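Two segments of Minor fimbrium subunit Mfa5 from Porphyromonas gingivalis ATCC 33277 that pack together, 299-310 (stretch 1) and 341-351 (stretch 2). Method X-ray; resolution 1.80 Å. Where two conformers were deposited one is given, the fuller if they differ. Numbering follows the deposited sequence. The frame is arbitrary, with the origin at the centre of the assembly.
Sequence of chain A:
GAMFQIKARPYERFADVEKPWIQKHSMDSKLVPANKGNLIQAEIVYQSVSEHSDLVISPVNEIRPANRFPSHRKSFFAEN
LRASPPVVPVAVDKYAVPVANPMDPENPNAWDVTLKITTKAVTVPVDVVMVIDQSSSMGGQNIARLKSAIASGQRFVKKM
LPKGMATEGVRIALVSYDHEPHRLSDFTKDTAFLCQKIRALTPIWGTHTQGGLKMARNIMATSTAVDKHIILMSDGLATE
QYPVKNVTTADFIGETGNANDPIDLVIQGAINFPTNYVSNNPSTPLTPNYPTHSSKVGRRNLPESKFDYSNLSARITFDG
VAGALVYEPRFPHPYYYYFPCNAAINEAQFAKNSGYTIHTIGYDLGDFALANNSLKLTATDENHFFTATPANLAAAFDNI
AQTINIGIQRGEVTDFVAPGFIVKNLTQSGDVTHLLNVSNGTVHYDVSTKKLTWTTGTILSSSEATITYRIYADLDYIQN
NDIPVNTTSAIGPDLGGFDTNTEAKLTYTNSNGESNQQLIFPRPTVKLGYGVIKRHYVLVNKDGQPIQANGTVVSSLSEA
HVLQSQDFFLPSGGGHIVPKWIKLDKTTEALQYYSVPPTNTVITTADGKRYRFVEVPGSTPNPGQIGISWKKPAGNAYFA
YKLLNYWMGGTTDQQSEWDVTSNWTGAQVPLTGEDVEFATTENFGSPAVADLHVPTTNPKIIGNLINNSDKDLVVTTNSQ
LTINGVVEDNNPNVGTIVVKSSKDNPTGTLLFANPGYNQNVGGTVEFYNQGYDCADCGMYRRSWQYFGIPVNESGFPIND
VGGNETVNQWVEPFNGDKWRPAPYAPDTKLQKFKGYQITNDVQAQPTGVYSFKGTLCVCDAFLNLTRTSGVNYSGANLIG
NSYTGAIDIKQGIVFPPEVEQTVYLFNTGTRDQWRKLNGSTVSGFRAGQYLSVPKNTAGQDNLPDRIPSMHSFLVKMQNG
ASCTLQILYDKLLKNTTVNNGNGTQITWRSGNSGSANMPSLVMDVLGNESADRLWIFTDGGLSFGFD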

ATOM      1  N   ARG A 299      25.779  38.680  -5.496  0.51 18.42           N
ATOM      2  CA  ARG A 299      25.514  37.415  -6.168  0.51 18.47           C
ATOM      3  C   ARG A 299      24.414  36.627  -5.463  0.51 17.37           C
ATOM      4  O   ARG A 299      24.055  36.897  -4.312  0.51 19.45           O
ATOM      5  CB  ARG A 299      26.792  36.574  -6.220  0.51 18.29           C
ATOM      6  CG  ARG A 299      27.819  37.125  -7.196  0.51 23.39           C
ATOM      7  CD  ARG A 299      29.098  36.312  -7.188  0.51 20.06           C
ATOM      8  NE  ARG A 299      29.870  36.540  -8.402  0.51 19.51           N
ATOM      9  CZ  ARG A 299      29.639  35.939  -9.570  0.51 32.95           C
ATOM     10  NH1 ARG A 299      28.647  35.062  -9.699  0.51 30.23           N
ATOM     11  NH2 ARG A 299      30.405  36.230 -10.612  0.51 29.01           N
ATOM     12  N   ARG A 300      23.884  35.620  -6.167  1.00 16.30           N
ATOM     13  CA  ARG A 300      22.940  34.695  -5.552  1.00 18.00           C
ATOM     14  C   ARG A 300      23.511  33.284  -5.457  1.00 19.67           C
ATOM     15  O   ARG A 300      22.776  32.356  -5.118  1.00 18.06           O
ATOM     16  CB  ARG A 300      21.592  34.680  -6.294  1.00 18.37           C
ATOM     17  CG  ARG A 300      21.668  34.415  -7.769  1.00 18.39           C
ATOM     18  CD  ARG A 300      20.244  34.293  -8.333  1.00 23.37           C
ATOM     19  NE  ARG A 300      20.233  34.089  -9.772  1.00 25.60           N
ATOM     20  CZ  ARG A 300      20.014  35.046 -10.673  1.00 21.10           C
ATOM     21  NH1 ARG A 300      19.783  36.295 -10.293  1.00 19.53           N
ATOM     22  NH2 ARG A 300      20.059  34.743 -11.967  1.00 23.32           N
ATOM     23  N   ASN A 301      24.811  33.099  -5.719  1.00 19.26           N
ATOM     24  CA  ASN A 301      25.408  31.770  -5.664  1.00 25.47           C
ATOM     25  C   ASN A 301      26.641  31.736  -4.784  1.00 22.28           C
ATOM     26  O   ASN A 301      27.588  30.992  -5.048  1.00 19.22           O
ATOM     27  CB  ASN A 301      25.757  31.279  -7.062  1.00 24.65           C
ATOM     28  CG  ASN A 301      26.843  32.129  -7.755  1.00 24.49           C
ATOM     29  OD1 ASN A 301      27.023  33.315  -7.483  1.00 24.25           O
ATOM     30  ND2 ASN A 301      27.541  31.511  -8.688  1.00 33.65           N
ATOM     31  N   LEU A 302      26.648  32.499  -3.694  1.00 19.33           N
ATOM     32  CA  LEU A 302      27.738  32.387  -2.746  1.00 17.47           C
ATOM     33  C   LEU A 302      27.635  31.077  -1.978  1.00 22.41           C
ATOM     34  O   LEU A 302      26.531  30.574  -1.731  1.00 20.56           O
ATOM     35  CB  LEU A 302      27.727  33.531  -1.752  1.00 19.75           C
ATOM     36  CG  LEU A 302      27.778  34.963  -2.265  1.00 22.04           C
ATOM     37  CD1 LEU A 302      27.738  35.904  -1.071  1.00 19.52           C
ATOM     38  CD2 LEU A 302      29.045  35.147  -3.049  1.00 25.23           C
ATOM     39  N   PRO A 303      28.760  30.534  -1.533  1.00 20.71           N
ATOM     40  CA  PRO A 303      28.693  29.409  -0.598  1.00 23.66           C
ATOM     41  C   PRO A 303      28.084  29.810   0.739  1.00 22.01           C
ATOM     42  O   PRO A 303      28.155  30.960   1.172  1.00 20.32           O
ATOM     43  CB  PRO A 303      30.161  28.978  -0.439  1.00 26.81           C
ATOM     44  CG  PRO A 303      30.963  30.162  -0.832  1.00 30.58           C
ATOM     45  CD  PRO A 303      30.147  30.956  -1.828  1.00 23.34           C
ATOM     46  N   GLU A 304      27.507  28.822   1.416  1.00 20.88           N
ATOM     47  CA  GLU A 304      26.917  29.062   2.728  1.00 25.65           C
ATOM     48  C   GLU A 304      27.935  29.587   3.737  1.00 24.76           C
ATOM     49  O   GLU A 304      27.576  30.359   4.633  1.00 22.47           O
ATOM     50  CB  GLU A 304      26.261  27.753   3.200  1.00 20.84           C
ATOM     51  CG  GLU A 304      25.468  27.878   4.481  1.00 18.75           C
ATOM     52  CD  GLU A 304      24.795  26.576   4.849  1.00 27.41           C
ATOM     53  OE1 GLU A 304      25.056  25.569   4.163  1.00 31.66           O
ATOM     54  OE2 GLU A 304      23.991  26.572   5.793  1.00 24.58           O
ATOM     55  N   SER A 305      29.211  29.210   3.603  1.00 21.75           N
ATOM     56  CA  SER A 305      30.236  29.694   4.518  1.00 23.40           C
ATOM     57  C   SER A 305      30.491  31.194   4.389  1.00 19.69           C
ATOM     58  O   SER A 305      31.138  31.784   5.272  1.00 20.83           O
ATOM     59  CB  SER A 305      31.538  28.912   4.277  1.00 25.92           C
ATOM     60  OG  SER A 305      32.026  29.161   2.969  1.00 28.24           O
ATOM     61  N   LYS A 306      29.969  31.831   3.357  1.00 20.93           N
ATOM     62  CA  LYS A 306      30.156  33.264   3.187  1.00 22.16           C
ATOM     63  C   LYS A 306      29.200  34.118   4.024  1.00 26.99           C
ATOM     64  O   LYS A 306      29.422  35.330   4.129  1.00 23.72           O
ATOM     65  CB  LYS A 306      30.023  33.608   1.704  1.00 21.30           C
ATOM     66  CG  LYS A 306      31.354  33.630   0.966  1.00 38.04           C
ATOM     67  CD  LYS A 306      31.942  35.044   1.081  1.00 33.76           C
ATOM     68  CE  LYS A 306      33.169  35.205   0.286  1.00 32.66           C
ATOM     69  NZ  LYS A 306      33.817  36.468   0.676  1.00 22.35           N
ATOM     70  N   PHE A 307      28.142  33.553   4.605  1.00 21.19           N
ATOM     71  CA  PHE A 307      27.215  34.362   5.378  1.00 20.86           C
ATOM     72  C   PHE A 307      27.496  34.255   6.866  1.00 21.79           C
ATOM     73  O   PHE A 307      27.825  33.180   7.383  1.00 24.46           O
ATOM     74  CB  PHE A 307      25.763  33.971   5.103  1.00 19.57           C
ATOM     75  CG  PHE A 307      25.296  34.329   3.733  1.00 19.74           C
ATOM     76  CD1 PHE A 307      25.044  35.640   3.389  1.00 21.71           C
ATOM     77  CD2 PHE A 307      25.119  33.347   2.769  1.00 19.32           C
ATOM     78  CE1 PHE A 307      24.616  35.961   2.085  1.00 17.32           C
ATOM     79  CE2 PHE A 307      24.697  33.649   1.514  1.00 19.31           C
ATOM     80  CZ  PHE A 307      24.431  34.971   1.167  1.00 21.88           C
ATOM     81  N   ASP A 308      27.362  35.375   7.559  1.00 21.34           N
ATOM     82  CA  ASP A 308      27.483  35.397   9.007  1.00 20.30           C
ATOM     83  C   ASP A 308      26.089  35.207   9.593  1.00 19.66           C
ATOM     84  O   ASP A 308      25.253  36.112   9.548  1.00 22.17           O
ATOM     85  CB  ASP A 308      28.128  36.689   9.498  1.00 22.48           C
ATOM     86  CG  ASP A 308      28.347  36.699  10.997  1.00 27.44           C
ATOM     87  OD1 ASP A 308      27.965  35.734  11.704  1.00 28.27           O
ATOM     88  OD2 ASP A 308      28.898  37.716  11.460  1.00 30.60           O
ATOM     89  N   TYR A 309      25.854  34.024  10.151  1.00 17.23           N
ATOM     90  CA  TYR A 309      24.580  33.693  10.764  1.00 19.86           C
ATOM     91  C   TYR A 309      24.633  33.746  12.286  1.00 20.52           C
ATOM     92  O   TYR A 309      23.657  33.376  12.945  1.00 23.88           O
ATOM     93  CB  TYR A 309      24.150  32.295  10.359  1.00 22.22           C
ATOM     94  CG  TYR A 309      23.914  32.016   8.888  1.00 22.22           C
ATOM     95  CD1 TYR A 309      22.837  32.580   8.205  1.00 23.51           C
ATOM     96  CD2 TYR A 309      24.728  31.130   8.207  1.00 22.55           C
ATOM     97  CE1 TYR A 309      22.594  32.270   6.861  1.00 19.05           C
ATOM     98  CE2 TYR A 309      24.492  30.802   6.872  1.00 20.12           C
ATOM     99  CZ  TYR A 309      23.413  31.369   6.214  1.00 20.90           C
ATOM    100  OH  TYR A 309      23.195  31.048   4.911  1.00 18.69           O
ATOM    101  N   SER A 310      25.739  34.214  12.859  1.00 23.33           N
ATOM    102  CA  SER A 310      25.925  34.143  14.314  1.00 23.86           C
ATOM    103  C   SER A 310      24.840  34.894  15.077  1.00 27.26           C
ATOM    104  O   SER A 310      24.475  34.492  16.189  1.00 26.14           O
ATOM    105  CB  SER A 310      27.311  34.680  14.672  1.00 24.65           C
ATOM    106  OG  SER A 310      27.409  36.080  14.420  1.00 24.50           O
ATOM    107  N   CYS A 341      17.235  40.495  -2.573  1.00 15.35           N
ATOM    108  CA  CYS A 341      16.479  39.502  -3.310  1.00 13.99           C
ATOM    109  C   CYS A 341      17.380  38.342  -3.741  1.00 16.30           C
ATOM    110  O   CYS A 341      16.981  37.176  -3.673  1.00 15.59           O
ATOM    111  CB  CYS A 341      15.814  40.108  -4.543  1.00 18.05           C
ATOM    112  SG  CYS A 341      14.379  41.155  -4.302  1.00 18.36           S
ATOM    113  N   ASN A 342      18.593  38.652  -4.203  1.00 17.13           N
ATOM    114  CA  ASN A 342      19.547  37.612  -4.576  1.00 18.74           C
ATOM    115  C   ASN A 342      20.045  36.852  -3.350  1.00 15.72           C
ATOM    116  O   ASN A 342      20.248  35.651  -3.417  1.00 14.96           O
ATOM    117  CB  ASN A 342      20.738  38.229  -5.328  1.00 17.94           C
ATOM    118  CG  ASN A 342      20.675  37.982  -6.842  1.00 17.69           C
ATOM    119  OD1 ASN A 342      19.664  37.508  -7.369  1.00 15.07           O
ATOM    120  ND2 ASN A 342      21.746  38.308  -7.521  1.00 16.90           N
ATOM    121  N   ALA A 343      20.244  37.527  -2.211  1.00 15.39           N
ATOM    122  CA  ALA A 343      20.639  36.793  -1.010  1.00 17.42           C
ATOM    123  C   ALA A 343      19.572  35.774  -0.597  1.00 13.57           C
ATOM    124  O   ALA A 343      19.897  34.686  -0.108  1.00 16.90           O
ATOM    125  CB  ALA A 343      20.912  37.752   0.142  1.00 18.27           C
ATOM    126  N   ALA A 344      18.303  36.121  -0.767  1.00 14.39           N
ATOM    127  CA  ALA A 344      17.228  35.186  -0.441  1.00 17.52           C
ATOM    128  C   ALA A 344      17.187  34.015  -1.410  1.00 15.87           C
ATOM    129  O   ALA A 344      16.933  32.879  -0.997  1.00 15.59           O
ATOM    130  CB  ALA A 344      15.897  35.921  -0.431  1.00 17.65           C
ATOM    131  N   ILE A 345      17.382  34.266  -2.707  1.00 16.18           N
ATOM    132  CA  ILE A 345      17.511  33.154  -3.649  1.00 14.22           C
ATOM    133  C   ILE A 345      18.672  32.249  -3.221  1.00 16.66           C
ATOM    134  O   ILE A 345      18.574  31.017  -3.262  1.00 15.80           O
ATOM    135  CB  ILE A 345      17.692  33.665  -5.088  1.00 13.53           C
ATOM    136  CG1 ILE A 345      16.488  34.506  -5.535  1.00 17.54           C
ATOM    137  CG2 ILE A 345      17.957  32.474  -5.985  1.00 14.93           C
ATOM    138  CD1 ILE A 345      16.745  35.353  -6.761  1.00 18.00           C
ATOM    139  N   ASN A 346      19.788  32.866  -2.791  1.00 17.70           N
ATOM    140  CA  ASN A 346      20.978  32.142  -2.343  1.00 18.84           C
ATOM    141  C   ASN A 346      20.654  31.250  -1.158  1.00 15.76           C
ATOM    142  O   ASN A 346      21.059  30.075  -1.107  1.00 18.11           O
ATOM    143  CB  ASN A 346      22.053  33.191  -1.986  1.00 19.25           C
ATOM    144  CG  ASN A 346      23.479  32.703  -2.136  1.00 19.96           C
ATOM    145  OD1 ASN A 346      24.384  33.517  -2.373  1.00 17.50           O
ATOM    146  ND2 ASN A 346      23.708  31.431  -1.928  1.00 18.20           N
ATOM    147  N   GLU A 347      19.913  31.792  -0.187  1.00 15.85           N
ATOM    148  CA  GLU A 347      19.541  31.047   1.002  1.00 17.18           C
ATOM    149  C   GLU A 347      18.606  29.897   0.654  1.00 15.79           C
ATOM    150  O   GLU A 347      18.738  28.792   1.195  1.00 17.76           O
ATOM    151  CB  GLU A 347      18.879  31.993   1.988  1.00 16.25           C
ATOM    152  CG  GLU A 347      18.649  31.399   3.348  1.00 16.34           C
ATOM    153  CD  GLU A 347      19.938  31.191   4.117  1.00 16.29           C
ATOM    154  OE1 GLU A 347      20.906  31.942   3.870  1.00 19.37           O
ATOM    155  OE2 GLU A 347      19.985  30.286   4.970  1.00 17.18           O
ATOM    156  N   ALA A 348      17.680  30.133  -0.267  1.00 16.53           N
ATOM    157  CA  ALA A 348      16.823  29.051  -0.712  1.00 18.76           C
ATOM    158  C   ALA A 348      17.629  27.953  -1.380  1.00 18.88           C
ATOM    159  O   ALA A 348      17.251  26.789  -1.293  1.00 17.16           O
ATOM    160  CB  ALA A 348      15.749  29.573  -1.655  1.00 16.54           C
ATOM    161  N   GLN A 349      18.730  28.297  -2.054  1.00 19.08           N
ATOM    162  CA  GLN A 349      19.541  27.267  -2.702  1.00 22.06           C
ATOM    163  C   GLN A 349      20.096  26.281  -1.678  1.00 18.82           C
ATOM    164  O   GLN A 349      20.182  25.074  -1.949  1.00 18.82           O
ATOM    165  CB  GLN A 349      20.691  27.892  -3.499  1.00 19.20           C
ATOM    166  CG  GLN A 349      21.416  26.873  -4.378  1.00 20.91           C
ATOM    167  CD  GLN A 349      20.493  26.217  -5.405  1.00 22.17           C
ATOM    168  OE1 GLN A 349      19.821  26.886  -6.174  1.00 23.67           O
ATOM    169  NE2 GLN A 349      20.460  24.901  -5.406  1.00 25.40           N
ATOM    170  N   PHE A 350      20.491  26.774  -0.497  1.00 16.85           N
ATOM    171  CA  PHE A 350      20.978  25.875   0.544  1.00 20.16           C
ATOM    172  C   PHE A 350      19.868  24.919   0.963  1.00 23.75           C
ATOM    173  O   PHE A 350      20.117  23.729   1.186  1.00 18.91           O
ATOM    174  CB  PHE A 350      21.498  26.646   1.765  1.00 17.57           C
ATOM    175  CG  PHE A 350      22.495  27.731   1.427  1.00 19.61           C
ATOM    176  CD1 PHE A 350      23.452  27.532   0.433  1.00 17.46           C
ATOM    177  CD2 PHE A 350      22.459  28.945   2.084  1.00 20.60           C
ATOM    178  CE1 PHE A 350      24.356  28.527   0.106  1.00 19.23           C
ATOM    179  CE2 PHE A 350      23.351  29.929   1.753  1.00 20.84           C
ATOM    180  CZ  PHE A 350      24.291  29.728   0.774  1.00 18.22           C
ATOM    181  N   ALA A 351      18.630  25.423   1.053  1.00 19.59           N
ATOM    182  CA  ALA A 351      17.491  24.560   1.379  1.00 19.83           C
ATOM    183  C   ALA A 351      17.253  23.524   0.283  1.00 18.55           C
ATOM    184  O   ALA A 351      16.990  22.348   0.576  1.00 19.54           O
ATOM    185  CB  ALA A 351      16.232  25.401   1.574  1.00 17.38           C
TER
HETATM  186  O   HOH W   1      23.937  36.265  -1.789  1.00 20.29           O

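The contact centres on Asn 346, whose carboxamide reads the backbone of the facing loop at Leu 302. Its OD1 accepts a hydrogen bond from Leu 302 N (2.8 Å), and its ND2 donates to Leu 302 O (3.0 Å, nearly linear). An asparagine suits this position because its short side chain, here with chi1 at -153° (t), offers both an acceptor and a donor, matching the N-H and C=O of one loop residue. The same OD1 also accepts a hydrogen bond from water 1 (2.8 Å), which in turn donates to Arg 299 O (2.6 Å) and so extends the link along the loop. Close by, Asn 346 CA lies 3.3 Å from Arg 300 O in a CA-H...O contact, which reflects how tightly the backbones approach here: the CA atoms of Arg 300 and Asn 346 are 4.5 Å apart.

Two side-chain hydrogen bonds flank this centre. Tyr 309 OH donates to Glu 347 OE1 at 2.7 Å; the CA-to-CB bond of Glu 347 points sideways, but with chi2 in p the end of the side chain comes nearer the loop. One helical turn before Asn 346, Asn 342 OD1 accepts from Arg 300 NH1 (3.2 Å), lying at the edge of the guanidinium near its plane. The extended arginine also packs its aliphatic part on the helix, with Arg 300 CD 3.7 Å from Ile 345 CG2.

Apolar packing gathers around Phe 350. Glu 304 CB sits over one face of its ring, 3.7 Å from the centroid in a CH-pi contact, so the methylene of a partly exposed glutamate covers the buried aromatic. Phe 307 points toward the helix, its CE2 4.0 Å from Phe 350 CE2. Together the two stretches bury 597 Å², with Arg 300, Phe 350 and Asn 346 the largest contributors.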